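Local structure of uncharacterized hypothetical protein (Parabacteroides merdae, 4EI0) at residues B[15-20]-B[41-46]; B[27-32]-B[149-154]; B[61-66]-B[113-118]; B[68-73]-B[87-92]; B[192-197]-B[230-235]. The protein is of unknown function, being an uncharacterised DUF4466-family protein from a Parabacteroides species, with a fold dominated by antiparallel beta sheets. One frame throughout, in Å; residues are numbered along the deposited sequence.

Interaction 1: B[15-20]-B[41-46]; sequences ALSNDC and AMAIPN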
# COMPACT_ATOMS: atom_id res chain seq x y z
N ALA B 15 -13.20 12.63 -7.14
CA ALA B 15 -14.36 12.14 -6.38
C ALA B 15 -14.09 10.65 -6.10
O ALA B 15 -13.14 10.07 -6.63
CB ALA B 15 -15.66 12.31 -7.19
N LEU B 16 -14.94 10.04 -5.29
CA LEU B 16 -14.94 8.59 -5.08
C LEU B 16 -14.99 7.87 -6.38
O LEU B 16 -15.81 8.20 -7.23
CB LEU B 16 -16.17 8.18 -4.27
CG LEU B 16 -16.22 6.71 -3.86
CD1 LEU B 16 -14.90 6.26 -3.22
CD2 LEU B 16 -17.38 6.58 -2.89
N SER B 17 -14.09 6.93 -6.58
CA SER B 17 -14.10 6.11 -7.77
C SER B 17 -13.82 4.63 -7.45
O SER B 17 -13.38 4.28 -6.34
CB SER B 17 -13.08 6.65 -8.73
OG SER B 17 -11.81 6.33 -8.22
N ASN B 18 -14.08 3.76 -8.42
CA ASN B 18 -13.90 2.31 -8.20
C ASN B 18 -13.53 1.56 -9.47
O ASN B 18 -13.74 2.06 -10.56
CB ASN B 18 -15.10 1.71 -7.45
CG ASN B 18 -16.44 1.64 -8.27
OD1 ASN B 18 -17.43 1.08 -7.77
ND2 ASN B 18 -16.46 2.13 -9.47
N ASP B 19 -12.97 0.38 -9.31
CA ASP B 19 -12.64 -0.50 -10.42
C ASP B 19 -12.58 -1.91 -9.87
O ASP B 19 -12.26 -2.09 -8.72
CB ASP B 19 -11.28 -0.14 -10.99
CG ASP B 19 -10.97 -0.95 -12.25
OD1 ASP B 19 -11.75 -0.89 -13.21
OD2 ASP B 19 -9.96 -1.66 -12.28
N CYS B 20 -12.93 -2.91 -10.66
CA CYS B 20 -12.95 -4.27 -10.15
C CYS B 20 -12.43 -5.21 -11.21
O CYS B 20 -12.79 -5.07 -12.37
CB CYS B 20 -14.37 -4.67 -9.70
SG CYS B 20 -14.36 -6.13 -8.63
N ALA B 41 -11.18 -2.38 -6.18
CA ALA B 41 -10.38 -1.19 -5.84
C ALA B 41 -11.27 0.02 -5.72
O ALA B 41 -12.12 0.26 -6.58
CB ALA B 41 -9.34 -0.94 -6.93
N MSE B 42 -11.02 0.81 -4.68
CA MSE B 42 -11.77 2.05 -4.40
C MSE B 42 -10.80 3.16 -4.07
O MSE B 42 -9.74 2.91 -3.52
CB MSE B 42 -12.70 1.83 -3.19
CG MSE B 42 -13.63 0.65 -3.34
SE MSE B 42 -14.17 -0.08 -1.64
CE MSE B 42 -12.46 -1.16 -1.49
N ALA B 43 -11.13 4.40 -4.40
CA ALA B 43 -10.23 5.55 -4.11
C ALA B 43 -11.02 6.84 -4.08
O ALA B 43 -11.95 7.02 -4.86
CB ALA B 43 -9.08 5.67 -5.13
N ILE B 44 -10.68 7.71 -3.12
CA ILE B 44 -11.26 9.00 -2.96
C ILE B 44 -10.10 9.92 -2.67
O ILE B 44 -9.18 9.53 -1.97
CB ILE B 44 -12.32 9.03 -1.84
CG1 ILE B 44 -13.04 10.40 -1.83
CG2 ILE B 44 -11.72 8.74 -0.47
CD1 ILE B 44 -14.23 10.48 -0.88
N PRO B 45 -10.09 11.13 -3.25
CA PRO B 45 -9.02 12.04 -2.86
C PRO B 45 -9.06 12.26 -1.35
O PRO B 45 -10.13 12.48 -0.76
CB PRO B 45 -9.35 13.32 -3.65
CG PRO B 45 -10.18 12.84 -4.79
CD PRO B 45 -11.01 11.74 -4.21
N ASN B 46 -7.89 12.15 -0.71
CA ASN B 46 -7.79 12.12 0.75
C ASN B 46 -8.35 13.35 1.44
O ASN B 46 -8.91 13.24 2.51
CB ASN B 46 -6.34 11.97 1.20
CG ASN B 46 -6.21 11.53 2.65
OD1 ASN B 46 -6.90 10.60 3.09
ND2 ASN B 46 -5.34 12.18 3.39

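Interaction 2: B[27-32]-B[149-154]; sequences VAPNIV and SKMDMA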
# COMPACT_ATOMS: atom_id res chain seq x y z
N VAL B 27 -9.93 -18.75 -18.63
CA VAL B 27 -9.96 -20.12 -19.16
C VAL B 27 -10.39 -21.12 -18.09
O VAL B 27 -10.72 -22.24 -18.43
CB VAL B 27 -8.59 -20.52 -19.73
CG1 VAL B 27 -8.27 -19.67 -20.95
CG2 VAL B 27 -7.52 -20.33 -18.68
N ALA B 28 -10.39 -20.75 -16.81
CA ALA B 28 -10.62 -21.74 -15.76
C ALA B 28 -12.14 -21.89 -15.57
O ALA B 28 -12.82 -20.93 -15.27
CB ALA B 28 -9.92 -21.37 -14.44
N PRO B 29 -12.68 -23.11 -15.76
CA PRO B 29 -14.12 -23.20 -15.58
C PRO B 29 -14.53 -22.93 -14.12
O PRO B 29 -13.82 -23.28 -13.19
CB PRO B 29 -14.46 -24.63 -15.97
CG PRO B 29 -13.27 -25.16 -16.66
CD PRO B 29 -12.09 -24.41 -16.10
N ASN B 30 -15.73 -22.37 -13.98
CA ASN B 30 -16.32 -21.99 -12.71
C ASN B 30 -17.23 -23.18 -12.29
O ASN B 30 -18.31 -23.37 -12.85
CB ASN B 30 -17.16 -20.73 -12.91
CG ASN B 30 -16.34 -19.53 -13.32
OD1 ASN B 30 -15.33 -19.24 -12.69
ND2 ASN B 30 -16.80 -18.80 -14.33
N ILE B 31 -16.73 -23.98 -11.34
CA ILE B 31 -17.33 -25.21 -10.86
C ILE B 31 -18.00 -24.99 -9.48
O ILE B 31 -17.41 -24.39 -8.56
CB ILE B 31 -16.26 -26.33 -10.78
CG1 ILE B 31 -15.70 -26.61 -12.18
CG2 ILE B 31 -16.88 -27.66 -10.27
CD1 ILE B 31 -14.40 -27.40 -12.16
N VAL B 32 -19.20 -25.51 -9.33
CA VAL B 32 -19.92 -25.53 -8.05
C VAL B 32 -19.03 -25.95 -6.89
O VAL B 32 -18.20 -26.84 -7.02
CB VAL B 32 -21.20 -26.41 -8.13
CG1 VAL B 32 -21.85 -26.54 -6.76
CG2 VAL B 32 -22.20 -25.79 -9.13
N SER B 149 -20.15 -23.87 -14.85
CA SER B 149 -20.06 -25.15 -15.46
C SER B 149 -21.19 -26.06 -14.93
O SER B 149 -21.68 -25.86 -13.84
CB SER B 149 -18.74 -25.76 -15.07
OG SER B 149 -18.61 -27.07 -15.55
N LYS B 150 -21.54 -27.09 -15.70
CA LYS B 150 -22.37 -28.23 -15.23
C LYS B 150 -21.58 -29.29 -14.50
O LYS B 150 -22.15 -30.22 -13.90
CB LYS B 150 -23.07 -28.90 -16.41
CG LYS B 150 -24.16 -28.03 -17.05
CD LYS B 150 -24.89 -28.72 -18.21
CE LYS B 150 -25.00 -30.24 -18.05
NZ LYS B 150 -26.00 -30.84 -18.99
N MSE B 151 -20.26 -29.17 -14.52
CA MSE B 151 -19.42 -30.26 -14.03
C MSE B 151 -19.45 -30.37 -12.52
O MSE B 151 -19.71 -29.40 -11.80
CB MSE B 151 -17.97 -30.07 -14.48
CG MSE B 151 -17.74 -30.27 -15.93
SE MSE B 151 -15.85 -30.07 -16.46
CE MSE B 151 -15.64 -28.18 -15.84
N ASP B 152 -19.20 -31.59 -12.05
CA ASP B 152 -18.81 -31.89 -10.68
C ASP B 152 -17.36 -32.25 -10.67
O ASP B 152 -16.84 -32.78 -11.66
CB ASP B 152 -19.60 -33.07 -10.15
CG ASP B 152 -21.01 -32.70 -9.70
OD1 ASP B 152 -21.14 -31.87 -8.79
OD2 ASP B 152 -21.99 -33.26 -10.25
N MSE B 153 -16.70 -31.99 -9.55
CA MSE B 153 -15.31 -32.35 -9.38
C MSE B 153 -15.01 -32.87 -7.97
O MSE B 153 -15.46 -32.29 -6.98
CB MSE B 153 -14.46 -31.10 -9.70
CG MSE B 153 -13.06 -31.33 -9.33
SE MSE B 153 -11.89 -29.92 -10.06
CE MSE B 153 -12.61 -28.29 -9.14
N ALA B 154 -14.22 -33.94 -7.87
CA ALA B 154 -13.83 -34.53 -6.57
C ALA B 154 -12.32 -34.76 -6.67
O ALA B 154 -11.86 -35.36 -7.65
CB ALA B 154 -14.56 -35.84 -6.36
O HOH W 1 -20.22 -26.71 -11.81

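Interaction 3: B[61-66]-B[113-118]; sequences AGATGT and YYIIPE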
# COMPACT_ATOMS: atom_id res chain seq x y z
N ALA B 61 -27.53 -16.03 -5.08
CA ALA B 61 -26.91 -15.94 -3.77
C ALA B 61 -25.78 -16.92 -3.63
O ALA B 61 -25.94 -18.09 -3.95
CB ALA B 61 -27.96 -16.21 -2.70
N GLY B 62 -24.65 -16.49 -3.10
CA GLY B 62 -23.51 -17.37 -2.98
C GLY B 62 -23.70 -18.43 -1.89
O GLY B 62 -24.50 -18.21 -1.01
N ALA B 63 -22.96 -19.54 -1.94
CA ALA B 63 -22.99 -20.51 -0.84
C ALA B 63 -22.35 -19.91 0.40
O ALA B 63 -21.60 -18.91 0.32
CB ALA B 63 -22.25 -21.82 -1.21
N THR B 64 -22.55 -20.57 1.54
CA THR B 64 -21.88 -20.18 2.77
C THR B 64 -20.38 -20.13 2.60
O THR B 64 -19.80 -20.98 1.98
CB THR B 64 -22.19 -21.13 3.93
OG1 THR B 64 -23.60 -21.14 4.10
CG2 THR B 64 -21.54 -20.60 5.22
N GLY B 65 -19.76 -19.07 3.11
CA GLY B 65 -18.35 -18.82 2.86
C GLY B 65 -18.10 -17.70 1.88
O GLY B 65 -16.98 -17.30 1.70
N THR B 66 -19.14 -17.21 1.22
CA THR B 66 -19.04 -16.01 0.36
C THR B 66 -18.74 -14.78 1.29
O THR B 66 -19.41 -14.58 2.30
CB THR B 66 -20.35 -15.79 -0.36
OG1 THR B 66 -20.56 -16.90 -1.24
CG2 THR B 66 -20.36 -14.49 -1.16
N TYR B 113 -14.81 -13.11 -2.42
CA TYR B 113 -14.86 -14.52 -2.74
C TYR B 113 -16.32 -14.96 -2.81
O TYR B 113 -17.03 -14.91 -1.82
CB TYR B 113 -14.11 -15.30 -1.67
CG TYR B 113 -12.64 -14.96 -1.64
CD1 TYR B 113 -11.73 -15.65 -2.43
CD2 TYR B 113 -12.17 -13.97 -0.82
CE1 TYR B 113 -10.39 -15.35 -2.39
CE2 TYR B 113 -10.83 -13.65 -0.76
CZ TYR B 113 -9.95 -14.34 -1.55
OH TYR B 113 -8.67 -13.99 -1.51
N TYR B 114 -16.77 -15.32 -4.01
CA TYR B 114 -18.09 -15.85 -4.21
C TYR B 114 -17.94 -17.37 -4.25
O TYR B 114 -17.22 -17.88 -5.11
CB TYR B 114 -18.65 -15.38 -5.53
CG TYR B 114 -19.97 -15.93 -5.93
CD1 TYR B 114 -21.14 -15.42 -5.39
CD2 TYR B 114 -20.09 -16.91 -6.91
CE1 TYR B 114 -22.39 -15.88 -5.80
CE2 TYR B 114 -21.35 -17.38 -7.32
CZ TYR B 114 -22.48 -16.88 -6.76
OH TYR B 114 -23.71 -17.31 -7.14
N ILE B 115 -18.63 -18.08 -3.35
CA ILE B 115 -18.58 -19.56 -3.37
C ILE B 115 -19.79 -19.99 -4.22
O ILE B 115 -20.91 -19.66 -3.90
CB ILE B 115 -18.62 -20.18 -1.98
CG1 ILE B 115 -17.53 -19.61 -1.06
CG2 ILE B 115 -18.38 -21.70 -2.06
CD1 ILE B 115 -16.11 -19.81 -1.55
N ILE B 116 -19.53 -20.68 -5.34
CA ILE B 116 -20.51 -21.03 -6.35
C ILE B 116 -21.49 -22.02 -5.76
O ILE B 116 -21.07 -23.05 -5.26
CB ILE B 116 -19.81 -21.59 -7.66
CG1 ILE B 116 -18.84 -20.56 -8.24
CG2 ILE B 116 -20.79 -21.98 -8.72
CD1 ILE B 116 -17.83 -21.09 -9.23
N PRO B 117 -22.81 -21.68 -5.75
CA PRO B 117 -23.79 -22.53 -5.05
C PRO B 117 -24.36 -23.54 -6.05
O PRO B 117 -24.31 -23.28 -7.25
CB PRO B 117 -24.87 -21.55 -4.66
CG PRO B 117 -24.91 -20.60 -5.85
CD PRO B 117 -23.46 -20.43 -6.22
N GLU B 118 -24.89 -24.65 -5.55
CA GLU B 118 -25.56 -25.66 -6.38
C GLU B 118 -26.59 -25.04 -7.32
O GLU B 118 -26.71 -25.43 -8.47
CB GLU B 118 -26.24 -26.72 -5.49
CG GLU B 118 -27.05 -27.79 -6.25
CD GLU B 118 -26.18 -28.55 -7.26
OE1 GLU B 118 -24.99 -28.78 -7.00
OE2 GLU B 118 -26.67 -28.89 -8.33

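Interaction 4: B[68-73]-B[87-92]; sequences FDPNSY and CSDSQT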
# COMPACT_ATOMS: atom_id res chain seq x y z
N PHE B 68 -16.13 -10.84 1.87
CA PHE B 68 -15.02 -9.93 1.61
C PHE B 68 -13.99 -10.21 2.67
O PHE B 68 -14.29 -10.19 3.84
CB PHE B 68 -15.45 -8.49 1.81
CG PHE B 68 -15.94 -7.79 0.60
CD1 PHE B 68 -15.08 -7.48 -0.45
CD2 PHE B 68 -17.22 -7.28 0.56
CE1 PHE B 68 -15.51 -6.75 -1.55
CE2 PHE B 68 -17.65 -6.58 -0.54
CZ PHE B 68 -16.79 -6.30 -1.59
N ASP B 69 -12.75 -10.43 2.28
CA ASP B 69 -11.66 -10.50 3.23
C ASP B 69 -11.53 -9.05 3.75
O ASP B 69 -11.66 -8.10 2.98
CB ASP B 69 -10.45 -11.07 2.44
CG ASP B 69 -9.09 -10.95 3.12
OD1 ASP B 69 -8.86 -10.11 3.98
OD2 ASP B 69 -8.18 -11.65 2.65
N PRO B 70 -11.34 -8.88 5.06
CA PRO B 70 -11.35 -7.55 5.64
C PRO B 70 -10.03 -6.79 5.45
O PRO B 70 -9.90 -5.66 5.98
CB PRO B 70 -11.63 -7.83 7.14
CG PRO B 70 -11.02 -9.19 7.38
CD PRO B 70 -11.17 -9.94 6.09
N ASN B 71 -9.02 -7.39 4.80
CA ASN B 71 -7.76 -6.69 4.60
C ASN B 71 -7.72 -5.98 3.28
O ASN B 71 -8.14 -6.53 2.31
CB ASN B 71 -6.57 -7.63 4.66
CG ASN B 71 -6.44 -8.28 6.01
OD1 ASN B 71 -5.91 -7.71 6.96
ND2 ASN B 71 -6.90 -9.50 6.09
N SER B 72 -7.22 -4.76 3.26
CA SER B 72 -6.90 -4.15 2.00
C SER B 72 -5.50 -4.61 1.66
O SER B 72 -4.64 -4.67 2.51
CB SER B 72 -6.97 -2.63 2.04
OG SER B 72 -6.38 -2.07 0.89
N TYR B 73 -5.31 -4.96 0.39
CA TYR B 73 -4.03 -5.45 -0.13
C TYR B 73 -3.38 -4.31 -0.87
O TYR B 73 -3.79 -4.00 -1.96
CB TYR B 73 -4.29 -6.67 -1.05
CG TYR B 73 -4.67 -7.88 -0.19
CD1 TYR B 73 -3.68 -8.68 0.37
CD2 TYR B 73 -5.97 -8.13 0.15
CE1 TYR B 73 -4.01 -9.72 1.22
CE2 TYR B 73 -6.32 -9.16 0.99
CZ TYR B 73 -5.32 -9.95 1.53
OH TYR B 73 -5.64 -10.94 2.42
N CYS B 87 -11.05 -3.23 7.71
CA CYS B 87 -12.48 -3.45 7.84
C CYS B 87 -12.83 -4.37 8.96
O CYS B 87 -12.01 -5.19 9.43
CB CYS B 87 -13.05 -4.08 6.57
SG CYS B 87 -12.96 -3.14 5.06
N SER B 88 -14.08 -4.27 9.40
CA SER B 88 -14.63 -5.31 10.29
C SER B 88 -15.08 -6.48 9.41
O SER B 88 -15.04 -6.38 8.19
CB SER B 88 -15.76 -4.74 11.12
OG SER B 88 -16.62 -3.96 10.29
N ASP B 89 -15.52 -7.58 9.99
CA ASP B 89 -15.89 -8.75 9.18
C ASP B 89 -17.06 -8.43 8.26
O ASP B 89 -17.95 -7.66 8.62
CB ASP B 89 -16.23 -9.97 10.03
CG ASP B 89 -15.03 -10.46 10.88
OD1 ASP B 89 -13.89 -10.33 10.41
OD2 ASP B 89 -15.24 -11.00 11.99
N SER B 90 -17.06 -9.04 7.08
CA SER B 90 -18.20 -8.90 6.18
C SER B 90 -19.41 -9.66 6.68
O SER B 90 -19.31 -10.59 7.50
CB SER B 90 -17.85 -9.33 4.74
OG SER B 90 -17.60 -10.68 4.61
N GLN B 91 -20.55 -9.23 6.20
CA GLN B 91 -21.80 -9.88 6.48
C GLN B 91 -22.49 -10.15 5.17
O GLN B 91 -22.64 -9.24 4.35
CB GLN B 91 -22.72 -8.98 7.27
CG GLN B 91 -22.16 -8.56 8.62
CD GLN B 91 -23.05 -7.51 9.27
OE1 GLN B 91 -22.65 -6.37 9.48
NE2 GLN B 91 -24.31 -7.88 9.53
N THR B 92 -22.97 -11.36 4.99
CA THR B 92 -23.71 -11.70 3.73
C THR B 92 -25.12 -12.13 4.08
O THR B 92 -25.33 -12.93 5.00
CB THR B 92 -22.98 -12.82 2.97
OG1 THR B 92 -21.67 -12.38 2.61
CG2 THR B 92 -23.73 -13.25 1.69
O HOH W 2 -14.89 -10.81 6.47

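Interaction 5: B[192-197]-B[230-235]; sequences KIDIMY and NNTKMI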
# COMPACT_ATOMS: atom_id res chain seq x y z
N LYS B 192 -24.53 -49.78 -8.28
CA LYS B 192 -24.03 -48.41 -8.53
C LYS B 192 -22.56 -48.38 -9.01
O LYS B 192 -22.06 -47.31 -9.32
CB LYS B 192 -24.07 -47.58 -7.22
CG LYS B 192 -25.36 -46.85 -6.98
CD LYS B 192 -25.63 -46.60 -5.51
CE LYS B 192 -24.65 -45.62 -4.93
NZ LYS B 192 -25.28 -44.65 -4.00
N ILE B 193 -21.88 -49.53 -9.02
CA ILE B 193 -20.45 -49.55 -9.28
C ILE B 193 -20.23 -49.58 -10.78
O ILE B 193 -20.77 -50.44 -11.49
CB ILE B 193 -19.73 -50.76 -8.66
CG1 ILE B 193 -20.03 -50.85 -7.16
CG2 ILE B 193 -18.20 -50.62 -8.90
CD1 ILE B 193 -19.90 -49.58 -6.40
N ASP B 194 -19.38 -48.65 -11.22
CA ASP B 194 -19.01 -48.49 -12.61
C ASP B 194 -17.64 -49.09 -12.93
O ASP B 194 -17.46 -49.66 -14.02
CB ASP B 194 -19.12 -46.98 -12.97
CG ASP B 194 -20.55 -46.50 -12.80
OD1 ASP B 194 -21.42 -47.19 -13.39
OD2 ASP B 194 -20.83 -45.53 -12.04
N ILE B 195 -16.72 -49.01 -12.00
CA ILE B 195 -15.35 -49.48 -12.23
C ILE B 195 -14.85 -50.14 -10.96
O ILE B 195 -15.09 -49.64 -9.85
CB ILE B 195 -14.39 -48.29 -12.60
CG1 ILE B 195 -14.70 -47.76 -14.01
CG2 ILE B 195 -12.95 -48.75 -12.59
CD1 ILE B 195 -13.96 -46.51 -14.43
N MSE B 196 -14.18 -51.28 -11.12
CA MSE B 196 -13.45 -51.90 -10.03
C MSE B 196 -11.97 -51.72 -10.28
O MSE B 196 -11.45 -52.13 -11.33
CB MSE B 196 -13.77 -53.39 -9.91
CG MSE B 196 -12.96 -54.08 -8.79
SE MSE B 196 -13.42 -55.92 -8.63
CE MSE B 196 -12.44 -56.42 -6.97
N TYR B 197 -11.30 -51.11 -9.31
CA TYR B 197 -9.85 -51.03 -9.31
C TYR B 197 -9.27 -52.28 -8.69
O TYR B 197 -9.83 -52.82 -7.74
CB TYR B 197 -9.42 -49.84 -8.49
CG TYR B 197 -8.00 -49.90 -8.09
CD1 TYR B 197 -7.01 -49.46 -8.97
CD2 TYR B 197 -7.62 -50.39 -6.86
CE1 TYR B 197 -5.68 -49.51 -8.64
CE2 TYR B 197 -6.26 -50.45 -6.51
CZ TYR B 197 -5.30 -50.01 -7.41
OH TYR B 197 -3.97 -50.00 -7.09
N ASN B 230 -22.89 -52.94 -14.48
CA ASN B 230 -22.61 -51.82 -15.38
C ASN B 230 -21.39 -52.05 -16.29
O ASN B 230 -20.30 -52.35 -15.82
CB ASN B 230 -22.41 -50.52 -14.60
CG ASN B 230 -23.65 -50.10 -13.88
OD1 ASN B 230 -24.72 -50.62 -14.16
ND2 ASN B 230 -23.53 -49.14 -12.97
N ASN B 231 -21.60 -51.92 -17.59
CA ASN B 231 -20.51 -52.04 -18.57
C ASN B 231 -19.99 -50.65 -19.00
O ASN B 231 -20.49 -50.04 -19.92
CB ASN B 231 -20.97 -52.85 -19.78
CG ASN B 231 -19.81 -53.31 -20.63
OD1 ASN B 231 -18.63 -53.20 -20.24
ND2 ASN B 231 -20.12 -53.76 -21.81
N THR B 232 -19.04 -50.14 -18.25
CA THR B 232 -18.53 -48.79 -18.43
C THR B 232 -17.59 -48.72 -19.64
O THR B 232 -16.81 -49.63 -19.86
CB THR B 232 -17.78 -48.38 -17.15
OG1 THR B 232 -18.69 -48.47 -16.05
CG2 THR B 232 -17.26 -46.95 -17.23
N LYS B 233 -17.71 -47.66 -20.44
CA LYS B 233 -16.80 -47.41 -21.55
C LYS B 233 -15.62 -46.58 -21.09
O LYS B 233 -15.81 -45.58 -20.39
CB LYS B 233 -17.51 -46.61 -22.65
CG LYS B 233 -18.64 -47.35 -23.35
CD LYS B 233 -19.27 -46.42 -24.40
CE LYS B 233 -20.20 -47.18 -25.33
NZ LYS B 233 -21.17 -47.97 -24.52
N MSE B 234 -14.42 -46.94 -21.51
CA MSE B 234 -13.19 -46.30 -21.02
C MSE B 234 -12.16 -46.11 -22.15
O MSE B 234 -12.05 -46.97 -23.02
CB MSE B 234 -12.53 -47.22 -19.98
CG MSE B 234 -13.24 -47.35 -18.68
SE MSE B 234 -12.29 -48.64 -17.60
CE MSE B 234 -13.17 -50.30 -18.14
N ILE B 235 -11.41 -44.99 -22.10
CA ILE B 235 -10.28 -44.67 -23.04
C ILE B 235 -9.10 -44.22 -22.20
O ILE B 235 -9.20 -43.27 -21.41
CB ILE B 235 -10.69 -43.54 -24.02
CG1 ILE B 235 -11.86 -44.02 -24.91
CG2 ILE B 235 -9.51 -43.00 -24.86
CD1 ILE B 235 -12.44 -42.93 -25.82
O HOH W 3 -22.83 -52.19 -11.68
O HOH W 4 -21.35 -47.65 -16.17

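Interaction 1: B[15-20]-B[41-46]
L16 reaches across to A43 and I44 through the tip of one branch. From CB the chain runs to CG, which lies anti to the backbone N (chi1 -175°), and CD1 then meets A43 O at 3.5 Å and I44 CB at 4.0 Å. The other branch, CD2, turns away from 41-46, and the leucine also packs against L51 and A133. Just past the end of strand 35-43, I44 brings CG1 to 4.0 Å from L16 N. Beyond this apolar patch the two segments form an antiparallel ladder, with strand 17-22 at one margin of its sheet within the chain and 35-43 next to it. The hydrogen-bonded pairs are S17 with A43 and D19 with A41. S17 N gives a 2.7 Å bond to A43 O, nearly in line with that carbonyl, while the return bond from A43 N to S17 O is 3.0 Å. The D19 and A41 backbones bond in the same reciprocal way. Between them, N18 and M42 form a non-hydrogen-bonded pair whose side chains point to the face packed on the second sheet, where M42 touches L51 and V131; the two sheets lie face to face as a beta sandwich. The amide end of N18 leads off, OD1 to the hydroxyl of Y40 and ND2 to E140 O. At the other end P45 CD rests 3.6 Å from A15 O.

Interaction 2: B[27-32]-B[149-154]
The puckered ring of P29 meets M151 through CB and CG, the terminal methyl CE of M151 lying 3.7 Å from P29 CB. The flat group beside it, the amide of N30, takes no direct part: its ND2 is hydrogen-bonded to K147 O, and it is the backbone carbonyl of N30 that crosses the contact, N30 O accepting from S149 N at 2.8 Å in a nearly straight bond. I31 carries most of the apolar packing. Its CG1 stands anti to the carbonyl carbon (chi1 -62°), and at the end of that branch CD1 meets M153 CE at 3.6 Å and M151 CE at 4.0 Å. The I31 and M153 side chains cross at about a right angle. Both methionines are selenomethionine. The contact joins the connection between strands 17-22 and 35-43 of an N-terminal sheet to the start of 152-159, which forms another sheet with C-terminal strands such as 302-311. On the 149-154 side an ST turn is closed by S149 OG, which accepts from M151 N and is also hydrogen-bonded to D256 OD1. A water gathers three backbone groups, accepting from V32 N and donating to S149 O at 2.6 Å and to M151 O at 2.7 Å. Q244 covers I31 and M153 from helix 243-246, and M151 also packs on F259 of helix 256-261.

Interaction 3: B[61-66]-B[113-118]
G62 lies tight against Y114, its CA 3.4 Å from CE1 of the ring, and a side chain on this glycine would run into T66 OG1. Here the connection from strand 51-58 of one sheet to strand 67-75 of the other binds closely to the end of strand 107-115. A63 N donates to I115 O at 2.8 Å. T66 OG1, anti to the carbonyl carbon (chi1 -64°), faces I115 N and accepts from it in a nearly straight bond (170° at the hydrogen), while donating to A63 O at 2.7 Å; T66 CG2 comes to 3.4 Å from Y113 O. P117 CG closes on A61 O at 3.3 Å. The solvent side is looser: T64 and G65 form the exposed crown of a type II beta turn from A63 to T66, reaching the strand mainly through I115 CG1, 3.6 Å from G65 C, while A63 CB touches I115 CG2 at 4.0 Å. Y114 OH bonds to I60 O, and its ring meets F127 edge-to-face. A63 O accepts from both N and OG1 of T66, which closes the turn twice; since the same hydroxyl takes the N-H of I115, one threonine ties the turn to itself and to the strand end.

Interaction 4: B[68-73]-B[87-92]
Where a backbone carbonyl might be expected, the hydroxyl of S90 takes the N-H of F68: F68 N to S90 OG is 3.1 Å, at 151° on the hydrogen. OG sits between its own N and carbonyl carbon (chi1 67°), and S90 CB rests 3.9 Å from F68 CB. A water spans the same pair, donating to F68 O at 2.8 Å and accepting from S90 N. An alanine here would probably leave F68 N without this acceptor, with only the water still linking the polar backbone groups of F68 and S90. Farther along, C87 N donates to P70 O at 3.2 Å, in the carbonyl plane, and P70 CB packs 3.5 Å from C87 O. Within 68-73, D69 OD1 accepts from N71 N in an Asx turn. Residues 87-90 carry the chain from edge strand 81-85 to strand 91-93 of the other sheet, passing beside strand 67-75. Their junction combines the packing of P70 with isolated polar bonds in place of a continuous ladder.

Interaction 5: B[192-197]-B[230-235]
D194 and N230 stand at the nearest backbone point, their CA atoms 5.6 Å apart, where the pieces 192-195 and 230-234 run in directions 34° apart and D194 and I195 form a classic beta bulge facing L166. N230 ND2 donates to D194 OD1 at 2.9 Å, on the syn side but 34° out of the carboxylate plane, although the carboxylate and amide planes are only 16° apart. N230 CB lies 3.5 Å from I193 O. T232 OG1 donates to D194 O at 2.7 Å, coming in from the side and above the carbonyl plane; that oxygen is also bonded to T211 OG1. One water donates to both D194 OD1 and T232 OG1, while another accepts from N230 N and lies 2.7 Å from I193 O. Beyond the polar cluster the I195 and T232 side chains cross at about a right angle, CG1 meeting CG2, and I195 CD1 meets the selenium of M234 at 4.2 Å. This joins strand 195-199 of one sheet to 233-238, an outer strand of its neighbour. An alanine in place of N230 would probably cost D194 OD1 its amide donor and leave it to the water. D194 OD2 bonds to F168 N, so the aspartate is gripped at both carboxylate oxygens and its backbone oxygen, which is likely to hold the bulge against the residues leading into strand 233-238.

In the fold
The five contacts run along an elongated chain, with interactions 1 and 5 at opposite sides of its centre, their own centres 56 Å apart. Interactions 1, 3 and 4 all reach one N-terminal sheet, with 1 and 4 about 17 Å apart between centres. Interaction 4 is nested in the loop closed by 3, and the two touch where T66 O approaches T92 OG1, a probable hydrogen bond. Interaction 2, its centre about 5 Å from that of the chain, touches interaction 3: I116 packs against N30, I31 and V32. It also reaches the same sheet as interaction 5, 23 Å away between centres, consistent with a place between the N-terminal and C-terminal sheets.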